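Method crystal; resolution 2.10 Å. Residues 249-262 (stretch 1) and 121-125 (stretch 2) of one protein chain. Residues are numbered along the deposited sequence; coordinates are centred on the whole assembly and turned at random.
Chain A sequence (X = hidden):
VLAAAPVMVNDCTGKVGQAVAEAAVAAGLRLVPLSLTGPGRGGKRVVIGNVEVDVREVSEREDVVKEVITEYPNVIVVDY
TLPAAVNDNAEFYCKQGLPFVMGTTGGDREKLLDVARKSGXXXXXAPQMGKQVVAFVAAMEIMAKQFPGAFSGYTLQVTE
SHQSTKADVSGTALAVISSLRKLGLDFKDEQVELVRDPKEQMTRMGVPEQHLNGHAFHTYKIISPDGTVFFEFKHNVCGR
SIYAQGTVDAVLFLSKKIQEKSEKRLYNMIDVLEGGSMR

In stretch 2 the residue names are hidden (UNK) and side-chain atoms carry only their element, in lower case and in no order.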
# COMPACT_ATOMS: atom_id res chain seq x y z
N ASP A 249 21.58 -3.59 -2.49
CA ASP A 249 20.96 -3.79 -1.17
C ASP A 249 20.98 -5.25 -0.74
O ASP A 249 21.22 -5.56 0.42
CB ASP A 249 19.53 -3.30 -1.17
CG ASP A 249 19.42 -1.82 -1.54
OD1 ASP A 249 20.38 -1.03 -1.25
OD2 ASP A 249 18.35 -1.45 -2.11
N ALA A 250 20.72 -6.15 -1.69
CA ALA A 250 20.75 -7.57 -1.39
C ALA A 250 22.17 -7.95 -0.92
O ALA A 250 22.33 -8.68 0.04
CB ALA A 250 20.31 -8.40 -2.61
N VAL A 251 23.19 -7.42 -1.58
CA VAL A 251 24.59 -7.77 -1.26
C VAL A 251 24.94 -7.23 0.13
O VAL A 251 25.61 -7.90 0.91
CB VAL A 251 25.56 -7.21 -2.31
CG1 VAL A 251 27.00 -7.09 -1.77
CG2 VAL A 251 25.55 -8.08 -3.55
N LEU A 252 24.47 -6.02 0.43
CA LEU A 252 24.67 -5.42 1.75
C LEU A 252 24.01 -6.23 2.85
O LEU A 252 24.59 -6.47 3.87
CB LEU A 252 24.14 -4.00 1.77
CG LEU A 252 24.90 -2.95 0.98
CD1 LEU A 252 24.19 -1.62 1.08
CD2 LEU A 252 26.35 -2.83 1.44
N PHE A 253 22.77 -6.67 2.61
CA PHE A 253 22.07 -7.54 3.54
C PHE A 253 22.79 -8.87 3.74
O PHE A 253 23.05 -9.25 4.87
CB PHE A 253 20.63 -7.73 3.08
CG PHE A 253 19.81 -8.67 3.94
CD1 PHE A 253 19.16 -8.22 5.08
CD2 PHE A 253 19.71 -10.01 3.60
CE1 PHE A 253 18.40 -9.09 5.85
CE2 PHE A 253 18.94 -10.87 4.36
CZ PHE A 253 18.28 -10.42 5.48
N LEU A 254 23.15 -9.55 2.65
CA LEU A 254 23.80 -10.88 2.77
C LEU A 254 25.16 -10.77 3.47
O LEU A 254 25.53 -11.59 4.30
CB LEU A 254 23.94 -11.56 1.39
CG LEU A 254 24.25 -13.06 1.40
CD1 LEU A 254 23.17 -13.85 2.13
CD2 LEU A 254 24.43 -13.60 -0.03
N SER A 255 25.90 -9.72 3.16
CA SER A 255 27.16 -9.41 3.84
C SER A 255 27.01 -9.50 5.35
O SER A 255 27.79 -10.15 6.03
CB SER A 255 27.61 -8.03 3.46
OG SER A 255 28.99 -7.93 3.29
N LYS A 256 25.97 -8.84 5.86
CA LYS A 256 25.73 -8.78 7.29
C LYS A 256 25.38 -10.15 7.86
O LYS A 256 25.99 -10.57 8.84
CB LYS A 256 24.64 -7.79 7.60
CG LYS A 256 24.58 -7.36 9.03
CD LYS A 256 24.13 -5.90 9.07
CE LYS A 256 23.68 -5.45 10.46
NZ LYS A 256 22.53 -6.32 10.89
N LYS A 257 24.44 -10.84 7.22
CA LYS A 257 24.07 -12.18 7.67
C LYS A 257 25.28 -13.10 7.78
O LYS A 257 25.38 -13.88 8.71
CB LYS A 257 23.07 -12.85 6.71
CG LYS A 257 21.74 -12.15 6.48
CD LYS A 257 20.98 -11.83 7.77
CE LYS A 257 21.11 -10.40 8.17
NZ LYS A 257 20.23 -10.17 9.38
N ILE A 258 26.20 -13.00 6.80
CA ILE A 258 27.45 -13.81 6.78
C ILE A 258 28.35 -13.42 7.95
O ILE A 258 28.77 -14.29 8.72
CB ILE A 258 28.22 -13.68 5.45
CG1 ILE A 258 27.39 -14.20 4.28
CG2 ILE A 258 29.55 -14.47 5.50
CD1 ILE A 258 27.81 -13.69 2.92
N GLN A 259 28.61 -12.11 8.10
CA GLN A 259 29.41 -11.57 9.23
C GLN A 259 28.87 -12.05 10.59
O GLN A 259 29.64 -12.40 11.47
CB GLN A 259 29.48 -10.03 9.20
CG GLN A 259 30.77 -9.45 9.83
CD GLN A 259 30.86 -7.92 9.79
OE1 GLN A 259 30.79 -7.31 8.71
NE2 GLN A 259 30.99 -7.29 10.96
N GLU A 260 27.55 -12.09 10.73
CA GLU A 260 26.90 -12.54 11.98
C GLU A 260 26.78 -14.04 12.14
O GLU A 260 26.37 -14.51 13.21
CB GLU A 260 25.50 -12.00 12.04
CG GLU A 260 25.47 -10.52 12.24
CD GLU A 260 24.07 -9.97 12.21
OE1 GLU A 260 23.15 -10.67 11.69
OE2 GLU A 260 23.92 -8.81 12.67
N LYS A 261 27.07 -14.77 11.08
CA LYS A 261 26.92 -16.21 11.08
C LYS A 261 25.48 -16.63 11.39
O LYS A 261 25.26 -17.44 12.28
CB LYS A 261 27.90 -16.87 12.07
CG LYS A 261 29.35 -16.40 12.00
CD LYS A 261 30.15 -16.95 13.19
CE LYS A 261 31.27 -16.02 13.65
NZ LYS A 261 32.47 -16.20 12.79
N SER A 262 24.50 -16.08 10.67
CA SER A 262 23.09 -16.47 10.87
C SER A 262 22.91 -17.97 10.71
O SER A 262 23.61 -18.60 9.91
CB SER A 262 22.16 -15.77 9.89
OG SER A 262 22.17 -14.37 10.10
N UNK A 121 24.71 -22.81 1.87
CA UNK A 121 25.43 -21.66 1.35
C UNK A 121 24.60 -20.40 1.56
O UNK A 121 23.42 -20.36 1.19
c UNK A 121 26.58 -20.73 -0.75
o UNK A 121 26.17 -23.09 -0.48
c UNK A 121 25.63 -21.81 -0.19
N UNK A 122 25.25 -19.35 2.10
CA UNK A 122 24.61 -18.04 2.20
C UNK A 122 24.20 -17.56 0.81
O UNK A 122 25.06 -17.36 -0.05
c UNK A 122 24.63 -16.94 5.27
c UNK A 122 24.75 -17.19 6.63
o UNK A 122 25.98 -18.10 8.43
c UNK A 122 25.50 -17.02 2.90
c UNK A 122 26.88 -18.19 6.24
c UNK A 122 25.87 -17.82 7.10
c UNK A 122 26.76 -17.94 4.89
c UNK A 122 25.64 -17.29 4.38
N UNK A 123 22.90 -17.37 0.59
CA UNK A 123 22.39 -16.93 -0.70
C UNK A 123 21.12 -16.09 -0.65
O UNK A 123 20.37 -16.13 0.30
o UNK A 123 21.60 -19.24 -0.92
c UNK A 123 22.14 -18.15 -1.63
N UNK A 124 20.93 -15.33 -1.71
CA UNK A 124 19.67 -14.67 -1.99
C UNK A 124 19.31 -15.12 -3.39
O UNK A 124 20.03 -14.86 -4.35
c UNK A 124 20.00 -12.69 -0.47
c UNK A 124 19.79 -13.13 -1.92
c UNK A 124 20.68 -11.35 -0.36
c UNK A 124 18.54 -12.48 -2.47
N UNK A 125 18.19 -15.80 -3.50
CA UNK A 125 17.66 -16.21 -4.78
C UNK A 125 16.35 -15.46 -4.93
O UNK A 125 15.37 -15.73 -4.21
c UNK A 125 18.85 -18.41 -4.81
c UNK A 125 17.46 -17.75 -4.84
c UNK A 125 18.85 -19.89 -4.51
c UNK A 125 16.69 -18.16 -6.09

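Position 121 carries three side-chain atoms: one carbon that bears one oxygen and one further carbon. A fork of this kind at the first carbon is threonine. Thr-121 makes no contact with stretch 1, and its hydroxyl bonds to a residue next to the stretch.

Position 122 carries a first carbon, then a ring of six carbons bearing one oxygen. The CA-to-CB bond points toward the helix. One face of the ring lies against Ile-258, and the oxygen borne by the ring reaches the backbone of Ser-262. A six-carbon ring with a single oxygen is tyrosine. Ile-258 CG1 sits 3.6 Å from Tyr-122 CG and 4.0 Å from the ring centroid, a CH-pi contact. Tyr-122 OH donates a hydrogen bond to Ser-262 O at 2.8 Å. Nearer the backbone, Leu-254 CD1 packs 4.0 Å from Tyr-122 CB.

Position 123 carries one carbon and one oxygen, unbranched. With an oxygen at the end, this is serine. Its CA-to-CB bond points away from stretch 1, so the helix meets its backbone: Leu-254 CD1 is 3.9 Å from Ser-123 N. The hydroxyl is used locally, since Ser-123 OG donates to Thr-121 O at 3.0 Å.

Position 124 carries four carbons, forked at the first, with one arm two carbons long. Its CA-to-CB bond points toward the helix, and the end of the long arm touches Ala-250, Phe-253 and Leu-254. The early fork with unequal arms is isoleucine. Ile-124 CD1 lies 3.7 Å from Ala-250 CB and 3.7 Å from Leu-254 CB. It also comes within 3.2 Å of Ala-250 O, a carbonyl already bonded to Leu-254 N within the helix. Phe-253 presents its ring edge to the same methyl, with CD2 4.3 Å from Ile-124 CD1.

Position 125 again carries four carbons, forked at the first, with one two-carbon arm. It is also isoleucine. Ile-125 is buried but does not touch stretch 1.

The contact joins a helix to a short strand running roughly antiparallel to it, at 146°. Ala-250, Leu-254 and Ile-258 are spaced about one turn apart, and their CA atoms lie nearest those of Ile-124, Ser-123 and Tyr-122 in turn. Tyr-122 has the largest area covered by the opposing stretch. Past the helix, Lys-261 turns to positive phi in a Schellman motif. Ser-262 N bonds to Lys-257 O at 3.1 Å, while Ser-262 O takes the tyrosine hydroxyl. The packing is apolar along the helix, with one polar tie at its exit.

Stretch 2 121-125: TYSII
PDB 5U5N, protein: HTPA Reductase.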